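Local coordinates for 49 protein (Murid herpesvirus 4, PDB 6A4V) that interacts with poly(ADP-ribose) polymerase 1 and probably helps this gammaherpesvirus to replicate, at residues 178-181 with 182-186; 284-287 with 288-291; 148-151 with 152-155; 64-67 with 68-71. All coordinates share one frame; numbering follows the deposited sequence.

Interaction 1 of 4, residues 178-181 with 182-186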
loop_
_atom_site.group_PDB
_atom_site.type_symbol
_atom_site.label_atom_id
_atom_site.label_comp_id
_atom_site.label_asym_id
_atom_site.label_seq_id
_atom_site.Cartn_x
_atom_site.Cartn_y
_atom_site.Cartn_z
ATOM N N ARG B 178 -21.189 20.020 -6.884
ATOM C CA ARG B 178 -21.740 19.005 -5.960
ATOM C C ARG B 178 -20.618 18.127 -5.387
ATOM O O ARG B 178 -20.505 17.976 -4.142
ATOM C CB ARG B 178 -22.784 18.121 -6.654
ATOM C CG ARG B 178 -23.682 17.338 -5.700
ATOM C CD ARG B 178 -25.153 17.340 -6.092
ATOM N NE ARG B 178 -25.686 18.687 -6.315
ATOM C CZ ARG B 178 -26.978 19.019 -6.325
ATOM N NH1 ARG B 178 -27.902 18.152 -5.941
ATOM N NH2 ARG B 178 -27.335 20.233 -6.711
ATOM N N LYS B 179 -19.815 17.537 -6.292
ATOM C CA LYS B 179 -18.786 16.528 -5.948
ATOM C C LYS B 179 -17.659 17.221 -5.172
ATOM O O LYS B 179 -17.343 16.834 -4.037
ATOM C CB LYS B 179 -18.314 15.789 -7.209
ATOM C CG LYS B 179 -19.332 14.790 -7.757
ATOM C CD LYS B 179 -19.039 14.208 -9.130
ATOM C CE LYS B 179 -20.156 13.296 -9.602
ATOM N NZ LYS B 179 -19.906 12.752 -10.957
ATOM N N ILE B 180 -17.104 18.279 -5.776
ATOM C CA ILE B 180 -16.108 19.150 -5.138
ATOM C C ILE B 180 -16.441 19.267 -3.642
ATOM O O ILE B 180 -15.712 18.743 -2.796
ATOM C CB ILE B 180 -16.077 20.528 -5.820
ATOM C CG1 ILE B 180 -15.729 20.434 -7.313
ATOM C CG2 ILE B 180 -15.157 21.470 -5.058
ATOM C CD1 ILE B 180 -14.252 20.534 -7.651
ATOM N N SER B 181 -17.579 19.898 -3.330
ATOM C CA SER B 181 -17.924 20.218 -1.955
ATOM C C SER B 181 -18.130 18.935 -1.119
ATOM O O SER B 181 -17.901 18.958 0.096
ATOM C CB SER B 181 -19.095 21.194 -1.885
ATOM O OG SER B 181 -20.306 20.552 -1.515
ATOM N N SER B 182 -18.501 17.804 -1.743
ATOM C CA SER B 182 -18.547 16.504 -1.012
ATOM C C SER B 182 -17.137 16.056 -0.590
ATOM O O SER B 182 -16.984 15.450 0.496
ATOM C CB SER B 182 -19.235 15.434 -1.819
ATOM O OG SER B 182 -18.436 15.030 -2.917
ATOM N N MET B 183 -16.143 16.314 -1.469
ATOM C CA MET B 183 -14.700 16.133 -1.182
ATOM C C MET B 183 -14.338 17.108 -0.068
ATOM O O MET B 183 -13.928 16.696 1.065
ATOM C CB MET B 183 -13.756 16.490 -2.343
ATOM C CG MET B 183 -14.069 15.918 -3.710
ATOM S SD MET B 183 -13.421 14.269 -3.884
ATOM C CE MET B 183 -11.712 14.475 -3.396
ATOM N N LEU B 184 -14.499 18.399 -0.418
ATOM C CA LEU B 184 -13.967 19.532 0.348
ATOM C C LEU B 184 -14.750 19.716 1.644
ATOM O O LEU B 184 -14.157 20.021 2.653
ATOM C CB LEU B 184 -13.964 20.813 -0.497
ATOM C CG LEU B 184 -12.851 20.892 -1.545
ATOM C CD1 LEU B 184 -12.999 22.133 -2.416
ATOM C CD2 LEU B 184 -11.470 20.859 -0.887
ATOM N N ASP B 185 -16.076 19.582 1.617
ATOM C CA ASP B 185 -16.841 19.624 2.870
ATOM C C ASP B 185 -16.814 18.226 3.461
ATOM O O ASP B 185 -17.461 17.298 2.931
ATOM C CB ASP B 185 -18.292 20.078 2.699
ATOM C CG ASP B 185 -19.051 20.271 4.005
ATOM O OD1 ASP B 185 -18.401 20.435 5.084
ATOM O OD2 ASP B 185 -20.287 20.256 3.934
ATOM N N ASN B 186 -16.030 18.087 4.527
ATOM C CA ASN B 186 -15.754 16.795 5.091
ATOM C C ASN B 186 -16.339 16.781 6.491
ATOM O O ASN B 186 -15.870 16.027 7.363
ATOM C CB ASN B 186 -14.261 16.479 5.066
ATOM C CG ASN B 186 -13.483 17.408 5.970
ATOM O OD1 ASN B 186 -14.091 18.107 6.775
ATOM N ND2 ASN B 186 -12.161 17.401 5.868
#
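The flat groups that meet between 178-181 and 182-186 are backbone amides. Leu184 N lies in the carbonyl plane of Ile180, 2.7 Å from Ile180 O. Met183 N comes nearly end-on to the Lys179 carbonyl, 2.9 Å from Lys179 O. Ser182 N stands 22° off the Arg178 carbonyl plane, 3.1 Å from Arg178 O. These i to i+4 bonds form the last turns of the alpha-helix 173-184, and Asp185 is the first residue to leave helical angles. Asp185 N also reaches back to Ser181 O, but that oxygen is crowded in the model and the bond length is doubtful.

Lys179 O has a second donor. Ser182 OG sits between its own N and carbonyl carbon (chi1 71°), which turns the hydroxyl back along the helix. The modelled separation of OG from Lys179 O is too short to be trusted, so the bond is doubtful in detail.

The buried face is apolar. Ile180 and Leu184 lie side by side, pointing the same way, and pack on helix 213-235, where Ile180 meets Tyr222 and Leu184 meets Leu229. Leu184 also touches Cys165 of helix 161-168. Met183 turns to another wall, formed by Phe198 and Tyr201. Arg178 is on the outer side and pairs with Glu174 one turn earlier. The tightest apolar contact is between branch methyls: Ile180 CG2, anti to its backbone N, comes to 3.5 Å from Leu184 CD1, closer than usual van der Waals packing.

Interaction 2 of 4, residues 284-287 with 288-291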
loop_
_atom_site.group_PDB
_atom_site.type_symbol
_atom_site.label_atom_id
_atom_site.label_comp_id
_atom_site.label_asym_id
_atom_site.label_seq_id
_atom_site.Cartn_x
_atom_site.Cartn_y
_atom_site.Cartn_z
ATOM N N HIS B 284 -2.006 -13.549 19.786
ATOM C CA HIS B 284 -0.539 -13.241 19.718
ATOM C C HIS B 284 -0.241 -12.122 18.721
ATOM O O HIS B 284 0.596 -11.244 18.967
ATOM C CB HIS B 284 0.252 -14.501 19.274
ATOM C CG HIS B 284 0.342 -15.583 20.293
ATOM N ND1 HIS B 284 0.115 -16.923 19.969
ATOM C CD2 HIS B 284 0.664 -15.552 21.608
ATOM C CE1 HIS B 284 0.289 -17.675 21.037
ATOM N NE2 HIS B 284 0.621 -16.855 22.063
ATOM N N LEU B 285 -0.928 -12.169 17.572
ATOM C CA LEU B 285 -0.755 -11.161 16.585
ATOM C C LEU B 285 -1.180 -9.779 17.103
ATOM O O LEU B 285 -0.401 -8.760 16.881
ATOM C CB LEU B 285 -1.528 -11.588 15.325
ATOM C CG LEU B 285 -0.748 -12.590 14.458
ATOM C CD1 LEU B 285 -1.626 -13.220 13.421
ATOM C CD2 LEU B 285 0.459 -11.946 13.841
ATOM N N LEU B 286 -2.383 -9.723 17.727
ATOM C CA LEU B 286 -2.958 -8.467 18.194
ATOM C C LEU B 286 -2.057 -7.849 19.241
ATOM O O LEU B 286 -1.792 -6.651 19.227
ATOM C CB LEU B 286 -4.402 -8.663 18.680
ATOM C CG LEU B 286 -5.445 -8.114 17.703
ATOM C CD1 LEU B 286 -5.199 -6.636 17.451
ATOM C CD2 LEU B 286 -5.435 -8.885 16.383
ATOM N N HIS B 287 -1.494 -8.703 20.071
ATOM C CA HIS B 287 -0.589 -8.282 21.072
ATOM C C HIS B 287 0.694 -7.734 20.433
ATOM O O HIS B 287 1.324 -6.792 20.987
ATOM C CB HIS B 287 -0.284 -9.454 22.021
ATOM C CG HIS B 287 0.401 -9.001 23.265
ATOM N ND1 HIS B 287 1.782 -8.810 23.326
ATOM C CD2 HIS B 287 -0.089 -8.616 24.461
ATOM C CE1 HIS B 287 2.113 -8.370 24.528
ATOM N NE2 HIS B 287 0.979 -8.231 25.231
ATOM N N ARG B 288 1.159 -8.349 19.326
ATOM C CA ARG B 288 2.388 -7.831 18.696
ATOM C C ARG B 288 2.081 -6.501 18.001
ATOM O O ARG B 288 2.954 -5.618 17.984
ATOM C CB ARG B 288 2.994 -8.771 17.645
ATOM C CG ARG B 288 4.377 -8.348 17.146
ATOM C CD ARG B 288 5.401 -8.482 18.268
ATOM N NE ARG B 288 6.766 -8.214 17.836
ATOM C CZ ARG B 288 7.399 -7.052 17.961
ATOM N NH1 ARG B 288 7.042 -6.173 18.887
ATOM N NH2 ARG B 288 8.382 -6.768 17.120
ATOM N N LEU B 289 0.891 -6.409 17.373
ATOM C CA LEU B 289 0.479 -5.248 16.695
ATOM C C LEU B 289 0.560 -3.970 17.553
ATOM O O LEU B 289 0.697 -2.864 17.016
ATOM C CB LEU B 289 -0.933 -5.486 16.183
ATOM C CG LEU B 289 -1.491 -4.409 15.273
ATOM C CD1 LEU B 289 -0.655 -4.286 13.979
ATOM C CD2 LEU B 289 -2.948 -4.771 14.989
ATOM N N GLN B 290 0.514 -4.087 18.873
ATOM C CA GLN B 290 0.482 -2.901 19.676
ATOM C C GLN B 290 1.892 -2.325 19.807
ATOM O O GLN B 290 2.032 -1.169 20.206
ATOM C CB GLN B 290 -0.121 -3.148 21.066
ATOM C CG GLN B 290 -1.433 -3.912 21.067
ATOM C CD GLN B 290 -2.527 -3.251 20.262
ATOM O OE1 GLN B 290 -3.218 -3.900 19.466
ATOM N NE2 GLN B 290 -2.605 -1.938 20.386
ATOM N N THR B 291 2.934 -3.114 19.532
ATOM C CA THR B 291 4.310 -2.593 19.698
ATOM C C THR B 291 4.983 -2.442 18.332
ATOM O O THR B 291 5.838 -1.628 18.195
ATOM C CB THR B 291 5.113 -3.447 20.682
ATOM O OG1 THR B 291 4.778 -4.809 20.402
ATOM C CG2 THR B 291 4.790 -3.116 22.121
#
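Arg288 O is gripped by both Thr291 N and Thr291 OG1, while Arg288 N bonds His284 O across the contact. This is the C-terminal part of the alpha-helix 274-289, where the chain tightens into an i to i+3 turn. Thr291 N lies 2.9 Å from Arg288 O. The hydroxyl donates to the same oxygen, with OG1 3.1 Å from Arg288 O and 33° off the carbonyl plane. Both donors come from one face of that plane. Thr291 OG1 can do this because it stands between its own N and carbonyl carbon (chi1 41°), folded back over the turn. Arg288 NH1 adds a weak bond to Thr291 OG1; the arginine chain bends at chi2 to bring the guanidinium round.

Helical bonding is sound further back. Leu289 N is 2.7 Å from Leu285 O, in the carbonyl plane. The next bond, Gln290 N to Leu286 O, is weak at 3.5 Å.

The leucines face inward. Leu285 and Leu289 meet helix 295-312, and Leu286 meets Phe250 and Val254 of helix 238-262. Arg99 of the second subunit packs on Leu285, and Glu95 of that subunit makes a long, weak ion pair with Arg288. Leu286 and Leu289 lie alongside each other, with Leu286 CD1 3.8 Å from Leu289 CD2.

Interaction 3 of 4, residues 148-151 with 152-155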
loop_
_atom_site.group_PDB
_atom_site.type_symbol
_atom_site.label_atom_id
_atom_site.label_comp_id
_atom_site.label_asym_id
_atom_site.label_seq_id
_atom_site.Cartn_x
_atom_site.Cartn_y
_atom_site.Cartn_z
ATOM N N PRO B 148 -12.265 41.961 -12.381
ATOM C CA PRO B 148 -12.307 42.723 -11.130
ATOM C C PRO B 148 -13.556 42.639 -10.246
ATOM O O PRO B 148 -13.443 42.899 -9.059
ATOM C CB PRO B 148 -12.210 44.175 -11.624
ATOM C CG PRO B 148 -11.425 44.064 -12.889
ATOM C CD PRO B 148 -12.023 42.839 -13.537
ATOM N N GLU B 149 -14.713 42.279 -10.805
ATOM C CA GLU B 149 -15.942 42.160 -9.980
ATOM C C GLU B 149 -15.650 41.258 -8.778
ATOM O O GLU B 149 -16.259 41.409 -7.708
ATOM C CB GLU B 149 -17.145 41.531 -10.697
ATOM C CG GLU B 149 -17.144 41.650 -12.213
ATOM C CD GLU B 149 -16.439 40.532 -12.964
ATOM O OE1 GLU B 149 -15.858 39.647 -12.303
ATOM O OE2 GLU B 149 -16.471 40.551 -14.214
ATOM N N ILE B 150 -14.756 40.283 -8.994
ATOM C CA ILE B 150 -14.474 39.178 -8.035
ATOM C C ILE B 150 -13.976 39.728 -6.689
ATOM O O ILE B 150 -14.198 39.107 -5.669
ATOM C CB ILE B 150 -13.496 38.154 -8.664
ATOM C CG1 ILE B 150 -14.274 36.925 -9.143
ATOM C CG2 ILE B 150 -12.342 37.773 -7.729
ATOM C CD1 ILE B 150 -13.514 36.037 -10.101
ATOM N N LEU B 151 -13.313 40.888 -6.704
ATOM C CA LEU B 151 -12.564 41.382 -5.570
ATOM C C LEU B 151 -13.488 41.929 -4.472
ATOM O O LEU B 151 -13.084 41.980 -3.290
ATOM C CB LEU B 151 -11.570 42.439 -6.065
ATOM C CG LEU B 151 -10.428 41.876 -6.902
ATOM C CD1 LEU B 151 -9.679 42.956 -7.690
ATOM C CD2 LEU B 151 -9.476 41.094 -6.025
ATOM N N SER B 152 -14.726 42.286 -4.829
ATOM C CA SER B 152 -15.711 42.752 -3.843
ATOM C C SER B 152 -16.353 41.588 -3.065
ATOM O O SER B 152 -17.244 41.836 -2.249
ATOM C CB SER B 152 -16.765 43.582 -4.514
ATOM O OG SER B 152 -16.284 44.105 -5.748
ATOM N N ILE B 153 -15.914 40.335 -3.290
ATOM C CA ILE B 153 -16.567 39.162 -2.669
ATOM C C ILE B 153 -15.993 38.950 -1.273
ATOM O O ILE B 153 -14.815 38.632 -1.129
ATOM C CB ILE B 153 -16.449 37.884 -3.530
ATOM C CG1 ILE B 153 -16.958 38.115 -4.954
ATOM C CG2 ILE B 153 -17.189 36.726 -2.869
ATOM C CD1 ILE B 153 -16.594 37.020 -5.916
ATOM N N PRO B 154 -16.820 39.117 -0.211
ATOM C CA PRO B 154 -16.364 38.922 1.166
ATOM C C PRO B 154 -16.048 37.455 1.494
ATOM O O PRO B 154 -16.800 36.570 1.069
ATOM C CB PRO B 154 -17.566 39.347 2.021
ATOM C CG PRO B 154 -18.760 39.144 1.105
ATOM C CD PRO B 154 -18.250 39.470 -0.283
ATOM N N TYR B 155 -14.965 37.243 2.258
ATOM C CA TYR B 155 -14.497 35.925 2.736
ATOM C C TYR B 155 -13.576 36.196 3.930
ATOM O O TYR B 155 -13.151 37.351 4.084
ATOM C CB TYR B 155 -13.766 35.147 1.624
ATOM C CG TYR B 155 -12.364 35.616 1.333
ATOM C CD1 TYR B 155 -12.117 36.628 0.416
ATOM C CD2 TYR B 155 -11.268 35.051 1.969
ATOM C CE1 TYR B 155 -10.827 37.062 0.139
ATOM C CE2 TYR B 155 -9.974 35.467 1.696
ATOM C CZ TYR B 155 -9.748 36.484 0.786
ATOM O OH TYR B 155 -8.470 36.937 0.554
#
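Ile153 folds back over the peptide of Ile150. Its CG1 lies anti to the carbonyl carbon, beside the backbone N (chi1 -54°), and the chain runs on extended at chi2. CG1 therefore comes 3.0 Å from Ile150 O. The tip, Ile153 CD1, passes that oxygen and reaches 4.0 Å from Ile150 CG1. The two isoleucine side chains cross at a slant. Ile150 is buried against Leu143 of helix 131-146, and its chi1 of -102° is away from a staggered position.

Ser152 is also unusual, with chi1 at -22°, nearly eclipsed. This holds its hydroxyl near Glu149 O, a weak bond of 3.3 Å. Ser152 N makes a second weak bond to the same oxygen. Ile153 N bonds Ile150 O at 3.2 Å, but comes from above the carbonyl plane.

Tyr155 turns its ring onto helix 131-146 and meets Trp164 edge-to-face. Ile153 O lies at the Tyr155 ring edge, in its plane.

Leu151 N to Pro148 O, 3.1 Å, starts a run of i to i+3 bonds. That run is the mark of a short 3-10 turn, here at the surface between helices 131-146 and 161-168.

Interaction 4 of 4, residues 64-67 with 68-71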
loop_
_atom_site.group_PDB
_atom_site.type_symbol
_atom_site.label_atom_id
_atom_site.label_comp_id
_atom_site.label_asym_id
_atom_site.label_seq_id
_atom_site.Cartn_x
_atom_site.Cartn_y
_atom_site.Cartn_z
ATOM N N ALA B 64 -20.462 -12.304 12.371
ATOM C CA ALA B 64 -20.547 -10.867 12.305
ATOM C C ALA B 64 -19.248 -10.251 12.848
ATOM O O ALA B 64 -18.605 -9.419 12.212
ATOM C CB ALA B 64 -21.776 -10.427 13.062
ATOM N N CYS B 65 -18.772 -10.778 13.968
ATOM C CA CYS B 65 -17.579 -10.217 14.631
ATOM C C CYS B 65 -16.402 -10.270 13.650
ATOM O O CYS B 65 -15.637 -9.300 13.483
ATOM C CB CYS B 65 -17.345 -10.927 15.953
ATOM S SG CYS B 65 -16.145 -10.050 16.993
ATOM N N LEU B 66 -16.324 -11.365 12.889
ATOM C CA LEU B 66 -15.223 -11.576 12.049
ATOM C C LEU B 66 -15.243 -10.614 10.863
ATOM O O LEU B 66 -14.203 -10.025 10.575
ATOM C CB LEU B 66 -15.219 -13.015 11.575
ATOM C CG LEU B 66 -14.697 -13.955 12.637
ATOM C CD1 LEU B 66 -14.868 -15.378 12.143
ATOM C CD2 LEU B 66 -13.235 -13.635 12.927
ATOM N N CYS B 67 -16.405 -10.455 10.214
ATOM C CA CYS B 67 -16.533 -9.434 9.166
ATOM C C CYS B 67 -16.036 -8.107 9.771
ATOM O O CYS B 67 -15.240 -7.447 9.209
ATOM C CB CYS B 67 -17.977 -9.356 8.665
ATOM S SG CYS B 67 -18.603 -10.917 7.965
ATOM N N LYS B 68 -16.494 -7.779 10.983
ATOM C CA LYS B 68 -16.278 -6.481 11.551
ATOM C C LYS B 68 -14.775 -6.280 11.688
ATOM O O LYS B 68 -14.267 -5.196 11.351
ATOM C CB LYS B 68 -16.959 -6.326 12.916
ATOM C CG LYS B 68 -18.478 -6.407 12.913
ATOM C CD LYS B 68 -19.240 -5.343 13.764
ATOM C CE LYS B 68 -20.494 -5.894 14.437
ATOM N NZ LYS B 68 -20.507 -5.627 15.904
ATOM N N LEU B 69 -14.095 -7.367 12.059
ATOM C CA LEU B 69 -12.712 -7.422 12.278
ATOM C C LEU B 69 -11.951 -7.282 10.976
ATOM O O LEU B 69 -10.852 -6.759 11.013
ATOM C CB LEU B 69 -12.329 -8.739 12.954
ATOM C CG LEU B 69 -12.594 -8.746 14.463
ATOM C CD1 LEU B 69 -12.446 -10.143 15.030
ATOM C CD2 LEU B 69 -11.716 -7.732 15.178
ATOM N N GLN B 70 -12.476 -7.873 9.903
ATOM C CA GLN B 70 -11.834 -7.817 8.594
ATOM C C GLN B 70 -11.875 -6.389 8.080
ATOM O O GLN B 70 -10.797 -5.821 7.740
ATOM C CB GLN B 70 -12.521 -8.767 7.629
ATOM C CG GLN B 70 -12.071 -10.188 7.875
ATOM C CD GLN B 70 -12.772 -11.179 6.983
ATOM O OE1 GLN B 70 -13.991 -11.124 6.789
ATOM N NE2 GLN B 70 -11.996 -12.107 6.442
ATOM N N VAL B 71 -13.036 -5.740 8.265
ATOM C CA VAL B 71 -13.160 -4.351 7.947
ATOM C C VAL B 71 -12.169 -3.541 8.767
ATOM O O VAL B 71 -11.597 -2.599 8.211
ATOM C CB VAL B 71 -14.553 -3.789 8.248
ATOM C CG1 VAL B 71 -14.526 -2.281 8.252
ATOM C CG2 VAL B 71 -15.562 -4.336 7.246
#
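Leu69 lies against the preceding turn of helix 61-85, a regular alpha-helix in an all-helical bundle. Its CB sits close to two carbonyls, 3.3 Å from Leu66 O and a little farther from Cys65 O. CG anti to the carbonyl carbon (chi1 -80°) carries the chain back along the helix, where CG is 3.2 Å from Cys65 O. CD1 stays 3.6 Å from Cys65 O and also meets Cys65 SG and Leu66 CD2, each 4.2 Å from Leu69 CD1. The Leu66 and Leu69 side chains meet at a slant. Beyond the turn, Leu69 reaches Phe250 and Val254 of helix 238-262 and Leu305 of helix 295-312, so it fills the seam between three helices.

The other side of the turn is more polar. Lys68 keeps its CG near Ala64 O, 3.1 Å away, and then bends repeatedly. Its side chain packs on Phe51 of helix 44-57, and NZ makes a long, weak ion pair with Asp55. Cys67 also faces that helix, at Ile54.

The backbone bonds are regular. Lys68 N and Val71 N both come nearly straight on to their acceptors, Ala64 O and Cys67 O. Gln70 N bonds Leu66 O at 2.8 Å and gives a weak second bond to Cys67 O. The chemistry is therefore split: backbone N-H groups of 68-71 are paired with carbonyls of 64-67, while the buried side chains of Cys65, Leu66 and Leu69 touch one another through sulfur and methyl groups.

From the N terminus the order is interaction 4, interaction 3, interaction 1, interaction 2. Each closes only a turn of the chain. They follow in series; none nests in or crosses another. Interactions 4 and 2 share one end of the molecule, with nearest atoms about 6 Å apart. Helices 61-85 and 274-289 both pack on helices 238-262 and 295-312, and Phe250 and Val254 are shared. Interactions 3 and 1 lie across the chain's centre from interaction 2, their own centres 22 Å apart. Helix 161-168 links them, as both pack on it. Centres of interactions 2 and 3 are 55 Å apart.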